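Local coordinates for D-isomer specific 2-hydroxyacid dehydrogenase family protein (Aeromonas salmonicida subsp. salmonicida, PDB 3HG7), which probably acts as an NAD-binding oxidoreductase of the D-isomer specific 2-hydroxyacid dehydrogenase family, at residues T93-I98 with D287-I292; R216-K221 with G247-A252. The protein carries 1 engineered substitution. All blocks are in the same frame, centred on the assembly; numbering follows the deposited sequence.

Both contacts pack a loop against another part of the same chain. Contact 1 lies nearer the centre of the chain and is mostly apolar: valine and isoleucine methyls meet across it, half of the touching residues being buried. It joins the loop after edge strand 91-93 of the five-stranded sheet to helix 286-301. Contact 2 lies farther out, on the opposite side of the chain's centre. It joins two connections of the seven-stranded sheet. Its chemistry is mixed, with lysine, histidine and glutamate side chains and several carbonyl oxygens drawn close. No helix or strand is shared. The two centres are 36 Å apart, and the contacts do not touch.

Contact 1: residues T93-I98 with D287-I292; sequences TNVRGI and DDVAQI
Ile292 N gives a hydrogen bond of 3.2 Å to Asp288 O within the helix, and both residues touch the loop 93-98. Across the contact itself, the meeting is made mostly by methyl groups. Ile292 CD1 sits among three residues of the loop. It lies 3.8 Å from Val95 CG1 and 4.0 Å from Ile98 CG2, and Arg96 O is 4.0 Å from the same methyl. The two isoleucines reach toward each other, tip to tip, while Val95 crosses Ile292 at about a right angle. The loop follows strand 91-93, the edge of the parallel five-stranded sheet, and leads into helix 100-115. At the end of that strand, Thr93 OG1 is hydrogen-bonded to Trp70 NE1 and Gln72 OE1. The other partner, helix 286-301, comes late in the chain, after the seven-stranded sheet. It thus returns to the first sheet, a two-domain layout known from this dehydrogenase family. One turn before Ile292, Val289 also crosses Val95 at about a right angle. Its CG1 and CG2 both face Val95 CG2, each 4.0 Å away. Ile98 holds CG1 in the crowded position between backbone N and carbonyl carbon (chi1 58°). With chi2 extended, CD1 lies 3.9 Å from Asp288 CB, where the two side chains slide past each other in opposite directions. Gln72 of strand 70-73 touches both Val95 and Ile292, and Tyr18 of helix 15-24 packs on Val289.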
loop_
_atom_site.group_PDB
_atom_site.type_symbol
_atom_site.label_atom_id
_atom_site.label_comp_id
_atom_site.label_asym_id
_atom_site.label_seq_id
_atom_site.Cartn_x
_atom_site.Cartn_y
_atom_site.Cartn_z
ATOM N N THR A 93 13.485 8.560 -5.304
ATOM C CA THR A 93 13.313 7.170 -4.855
ATOM C C THR A 93 12.116 7.037 -3.926
ATOM O O THR A 93 11.771 7.965 -3.198
ATOM C CB THR A 93 14.550 6.642 -4.123
ATOM O OG1 THR A 93 14.836 7.519 -3.044
ATOM C CG2 THR A 93 15.777 6.578 -5.064
ATOM N N ASN A 94 11.480 5.877 -3.943
ATOM C CA ASN A 94 10.390 5.655 -3.015
ATOM C C ASN A 94 10.816 4.620 -2.004
ATOM O O ASN A 94 12.012 4.297 -1.926
ATOM C CB ASN A 94 9.128 5.270 -3.772
ATOM C CG ASN A 94 9.189 3.864 -4.336
ATOM O OD1 ASN A 94 10.273 3.330 -4.604
ATOM N ND2 ASN A 94 8.018 3.253 -4.533
ATOM N N VAL A 95 9.847 4.090 -1.244
ATOM C CA VAL A 95 10.083 3.091 -0.225
ATOM C C VAL A 95 9.513 1.767 -0.752
ATOM O O VAL A 95 8.339 1.700 -1.146
ATOM C CB VAL A 95 9.400 3.524 1.165
ATOM C CG1 VAL A 95 9.423 2.374 2.140
ATOM C CG2 VAL A 95 10.144 4.690 1.763
ATOM N N ARG A 96 10.359 0.743 -0.851
ATOM C CA ARG A 96 9.868 -0.580 -1.224
ATOM C C ARG A 96 10.465 -1.710 -0.396
ATOM O O ARG A 96 11.495 -1.542 0.240
ATOM C CB ARG A 96 10.016 -0.814 -2.728
ATOM C CG ARG A 96 11.438 -0.867 -3.252
ATOM C CD ARG A 96 11.457 -1.851 -4.409
ATOM N NE ARG A 96 12.781 -2.404 -4.716
ATOM C CZ ARG A 96 13.421 -3.320 -3.985
ATOM N NH1 ARG A 96 12.893 -3.794 -2.858
ATOM N NH2 ARG A 96 14.623 -3.741 -4.381
ATOM N N GLY A 97 9.798 -2.873 -0.392
ATOM C CA GLY A 97 10.376 -4.050 0.224
ATOM C C GLY A 97 10.215 -4.205 1.730
ATOM O O GLY A 97 10.652 -5.221 2.297
ATOM N N ILE A 98 9.567 -3.242 2.388
ATOM C CA ILE A 98 9.470 -3.310 3.837
ATOM C C ILE A 98 8.028 -3.520 4.333
ATOM O O ILE A 98 7.781 -3.390 5.523
ATOM C CB ILE A 98 10.077 -2.057 4.509
ATOM C CG1 ILE A 98 9.375 -0.776 4.017
ATOM C CG2 ILE A 98 11.623 -1.994 4.238
ATOM C CD1 ILE A 98 9.679 0.509 4.819
ATOM N N ASP A 287 11.988 3.840 11.520
ATOM C CA ASP A 287 13.164 2.984 11.700
ATOM C C ASP A 287 13.519 2.271 10.397
ATOM O O ASP A 287 14.699 2.172 10.040
ATOM C CB ASP A 287 12.974 1.978 12.852
ATOM C CG ASP A 287 12.910 2.653 14.222
ATOM O OD1 ASP A 287 11.838 3.186 14.579
ATOM O OD2 ASP A 287 13.916 2.638 14.963
ATOM N N ASP A 288 12.522 1.793 9.659
ATOM C CA ASP A 288 12.829 1.083 8.416
ATOM C C ASP A 288 13.104 2.000 7.239
ATOM O O ASP A 288 13.949 1.696 6.395
ATOM C CB ASP A 288 11.725 0.114 8.060
ATOM C CG ASP A 288 11.696 -1.085 8.990
ATOM O OD1 ASP A 288 12.654 -1.302 9.763
ATOM O OD2 ASP A 288 10.719 -1.826 8.934
ATOM N N VAL A 289 12.390 3.118 7.193
ATOM C CA VAL A 289 12.608 4.100 6.128
ATOM C C VAL A 289 14.005 4.748 6.297
ATOM O O VAL A 289 14.698 4.978 5.317
ATOM C CB VAL A 289 11.491 5.181 6.097
ATOM C CG1 VAL A 289 11.796 6.262 5.037
ATOM C CG2 VAL A 289 10.129 4.563 5.810
ATOM N N ALA A 290 14.422 5.019 7.533
ATOM C CA ALA A 290 15.731 5.641 7.756
ATOM C C ALA A 290 16.853 4.730 7.300
ATOM O O ALA A 290 17.873 5.193 6.787
ATOM C CB ALA A 290 15.910 6.015 9.203
ATOM N N GLN A 291 16.662 3.424 7.490
ATOM C CA GLN A 291 17.598 2.422 7.027
ATOM C C GLN A 291 17.708 2.461 5.500
ATOM O O GLN A 291 18.812 2.385 4.967
ATOM C CB GLN A 291 17.138 1.032 7.520
ATOM C CG GLN A 291 18.149 -0.093 7.360
ATOM C CD GLN A 291 17.628 -1.438 7.907
ATOM O OE1 GLN A 291 18.346 -2.444 7.879
ATOM N NE2 GLN A 291 16.396 -1.451 8.407
ATOM N N ILE A 292 16.576 2.617 4.807
ATOM C CA ILE A 292 16.560 2.770 3.335
ATOM C C ILE A 292 17.304 4.038 2.917
ATOM O O ILE A 292 18.112 4.016 1.977
ATOM C CB ILE A 292 15.126 2.773 2.769
ATOM C CG1 ILE A 292 14.519 1.363 2.881
ATOM C CG2 ILE A 292 15.086 3.211 1.309
ATOM C CD1 ILE A 292 13.004 1.326 2.574
#

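Contact 2: residues R216-K221 with G247-A252; sequences RFEHCK and GKLGMA
The backbone bends at His219 and runs past Lys248 and Leu249, with His219 CA 6.0 Å from Lys248 CA; the geometry fits an inverse gamma turn centred on His219, though its closing bond is doubtfully short. Carbonyl groups crowd here. Lys248 O lies 3.2 Å from Glu218 O and 3.1 Å from Lys221 O. All three are acceptors, so these approaches are not hydrogen bonds. Lys248 contributes the largest share of the buried surface. Its CG lies against the backbone of the turn, 3.1 Å from Glu218 O. The chain then bends twice, chi2 of 59° placing CD and chi3 of 91° placing CE, and heads for the imidazole of His219. CD and CE pass beside His219 CD2 and NE2. Lys248 NZ ends 3.1 Å from His219 NE2, at an oblique position to the ring. The other ring nitrogen, ND1, has a weak hydrogen bond to Ser215 O. Glu218 and Leu249 make a looser meeting: the glutamate is bent at chi2, and its OE1 lies 4.0 Å from Leu249 CD2. Lys221 CB is directed away from Lys248 and Leu249; its NZ forms a salt bridge with Asp196. Phe217 and Cys220 rest on helix 188-193, while Glu218 and Lys248 both touch Ala243 of helix 237-245. Beyond the contact, strand 251-254 enters the parallel Rossmann-type sheet between strands 225-228 and 274-276.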
loop_
_atom_site.group_PDB
_atom_site.type_symbol
_atom_site.label_atom_id
_atom_site.label_comp_id
_atom_site.label_asym_id
_atom_site.label_seq_id
_atom_site.Cartn_x
_atom_site.Cartn_y
_atom_site.Cartn_z
ATOM N N ARG A 216 -19.038 -8.098 -15.099
ATOM C CA ARG A 216 -18.472 -9.304 -15.698
ATOM C C ARG A 216 -17.625 -10.041 -14.665
ATOM O O ARG A 216 -17.834 -11.230 -14.406
ATOM C CB ARG A 216 -17.599 -8.964 -16.913
ATOM C CG ARG A 216 -17.834 -7.593 -17.532
ATOM C CD ARG A 216 -16.503 -6.868 -17.739
ATOM N NE ARG A 216 -15.400 -7.824 -17.882
ATOM C CZ ARG A 216 -14.113 -7.537 -17.691
ATOM N NH1 ARG A 216 -13.718 -6.309 -17.332
ATOM N NH2 ARG A 216 -13.211 -8.500 -17.862
ATOM N N PHE A 217 -16.689 -9.300 -14.070
ATOM C CA PHE A 217 -15.772 -9.813 -13.062
ATOM C C PHE A 217 -16.473 -10.227 -11.773
ATOM O O PHE A 217 -16.264 -11.333 -11.272
ATOM C CB PHE A 217 -14.727 -8.755 -12.744
ATOM C CG PHE A 217 -13.382 -9.044 -13.320
ATOM C CD1 PHE A 217 -12.367 -9.542 -12.515
ATOM C CD2 PHE A 217 -13.109 -8.810 -14.663
ATOM C CE1 PHE A 217 -11.099 -9.805 -13.039
ATOM C CE2 PHE A 217 -11.836 -9.072 -15.197
ATOM C CZ PHE A 217 -10.838 -9.570 -14.381
ATOM N N GLU A 218 -17.301 -9.331 -11.245
ATOM C CA GLU A 218 -17.955 -9.552 -9.958
ATOM C C GLU A 218 -18.799 -10.823 -9.991
ATOM O O GLU A 218 -19.107 -11.404 -8.946
ATOM C CB GLU A 218 -18.775 -8.327 -9.530
ATOM C CG GLU A 218 -17.957 -7.021 -9.351
ATOM C CD GLU A 218 -16.947 -7.056 -8.203
ATOM O OE1 GLU A 218 -16.672 -8.157 -7.675
ATOM O OE2 GLU A 218 -16.413 -5.976 -7.836
ATOM N N HIS A 219 -19.149 -11.267 -11.197
ATOM C CA HIS A 219 -19.722 -12.592 -11.371
ATOM C C HIS A 219 -18.664 -13.621 -10.982
ATOM O O HIS A 219 -18.126 -14.339 -11.822
ATOM C CB HIS A 219 -20.258 -12.789 -12.788
ATOM C CG HIS A 219 -21.595 -12.154 -13.011
ATOM N ND1 HIS A 219 -21.745 -10.921 -13.611
ATOM C CD2 HIS A 219 -22.844 -12.573 -12.696
ATOM C CE1 HIS A 219 -23.029 -10.613 -13.666
ATOM N NE2 HIS A 219 -23.718 -11.600 -13.118
ATOM N N CYS A 220 -18.346 -13.634 -9.683
ATOM C CA CYS A 220 -17.422 -14.612 -9.119
ATOM C C CYS A 220 -17.421 -14.820 -7.591
ATOM O O CYS A 220 -16.509 -14.364 -6.890
ATOM C CB CYS A 220 -16.002 -14.371 -9.605
ATOM S SG CYS A 220 -15.079 -15.855 -9.381
ATOM N N LYS A 221 -18.467 -15.493 -7.118
ATOM C CA LYS A 221 -18.517 -16.260 -5.853
ATOM C C LYS A 221 -19.235 -15.572 -4.697
ATOM O O LYS A 221 -18.832 -14.486 -4.266
ATOM C CB LYS A 221 -17.158 -16.837 -5.415
ATOM C CG LYS A 221 -17.220 -18.348 -5.156
ATOM C CD LYS A 221 -16.064 -18.892 -4.324
ATOM C CE LYS A 221 -15.926 -20.400 -4.533
ATOM N NZ LYS A 221 -15.436 -21.160 -3.341
ATOM N N GLY A 247 -25.481 -9.860 -3.682
ATOM C CA GLY A 247 -24.924 -11.174 -3.359
ATOM C C GLY A 247 -23.926 -11.721 -4.364
ATOM O O GLY A 247 -23.756 -12.939 -4.477
ATOM N N LYS A 248 -23.262 -10.826 -5.087
ATOM C CA LYS A 248 -22.273 -11.223 -6.082
ATOM C C LYS A 248 -20.906 -11.465 -5.443
ATOM O O LYS A 248 -20.053 -12.173 -6.004
ATOM C CB LYS A 248 -22.175 -10.152 -7.171
ATOM C CG LYS A 248 -22.128 -10.715 -8.583
ATOM C CD LYS A 248 -23.362 -11.562 -8.928
ATOM C CE LYS A 248 -24.469 -10.719 -9.561
ATOM N NZ LYS A 248 -25.342 -11.532 -10.460
ATOM N N LEU A 249 -20.728 -10.870 -4.261
ATOM C CA LEU A 249 -19.485 -10.905 -3.492
ATOM C C LEU A 249 -19.879 -10.854 -2.023
ATOM O O LEU A 249 -20.879 -10.220 -1.671
ATOM C CB LEU A 249 -18.607 -9.695 -3.848
ATOM C CG LEU A 249 -17.183 -9.645 -3.295
ATOM C CD1 LEU A 249 -16.387 -10.851 -3.770
ATOM C CD2 LEU A 249 -16.488 -8.356 -3.683
ATOM N N GLY A 250 -19.112 -11.523 -1.163
ATOM C CA GLY A 250 -19.524 -11.667 0.244
ATOM C C GLY A 250 -19.218 -10.399 1.026
ATOM O O GLY A 250 -20.084 -9.825 1.712
ATOM N N MET A 251 -17.976 -9.965 0.911
ATOM C CA MET A 251 -17.509 -8.808 1.663
ATOM C C MET A 251 -16.411 -8.139 0.873
ATOM O O MET A 251 -15.741 -8.792 0.060
ATOM C CB MET A 251 -16.963 -9.253 3.027
ATOM C CG MET A 251 -18.021 -9.707 4.071
ATOM S SD MET A 251 -18.668 -8.403 5.157
ATOM C CE MET A 251 -17.278 -7.266 5.117
ATOM N N ALA A 252 -16.201 -6.845 1.120
ATOM C CA ALA A 252 -15.034 -6.152 0.579
ATOM C C ALA A 252 -14.300 -5.396 1.705
ATOM O O ALA A 252 -14.945 -4.812 2.570
ATOM C CB ALA A 252 -15.446 -5.191 -0.491
#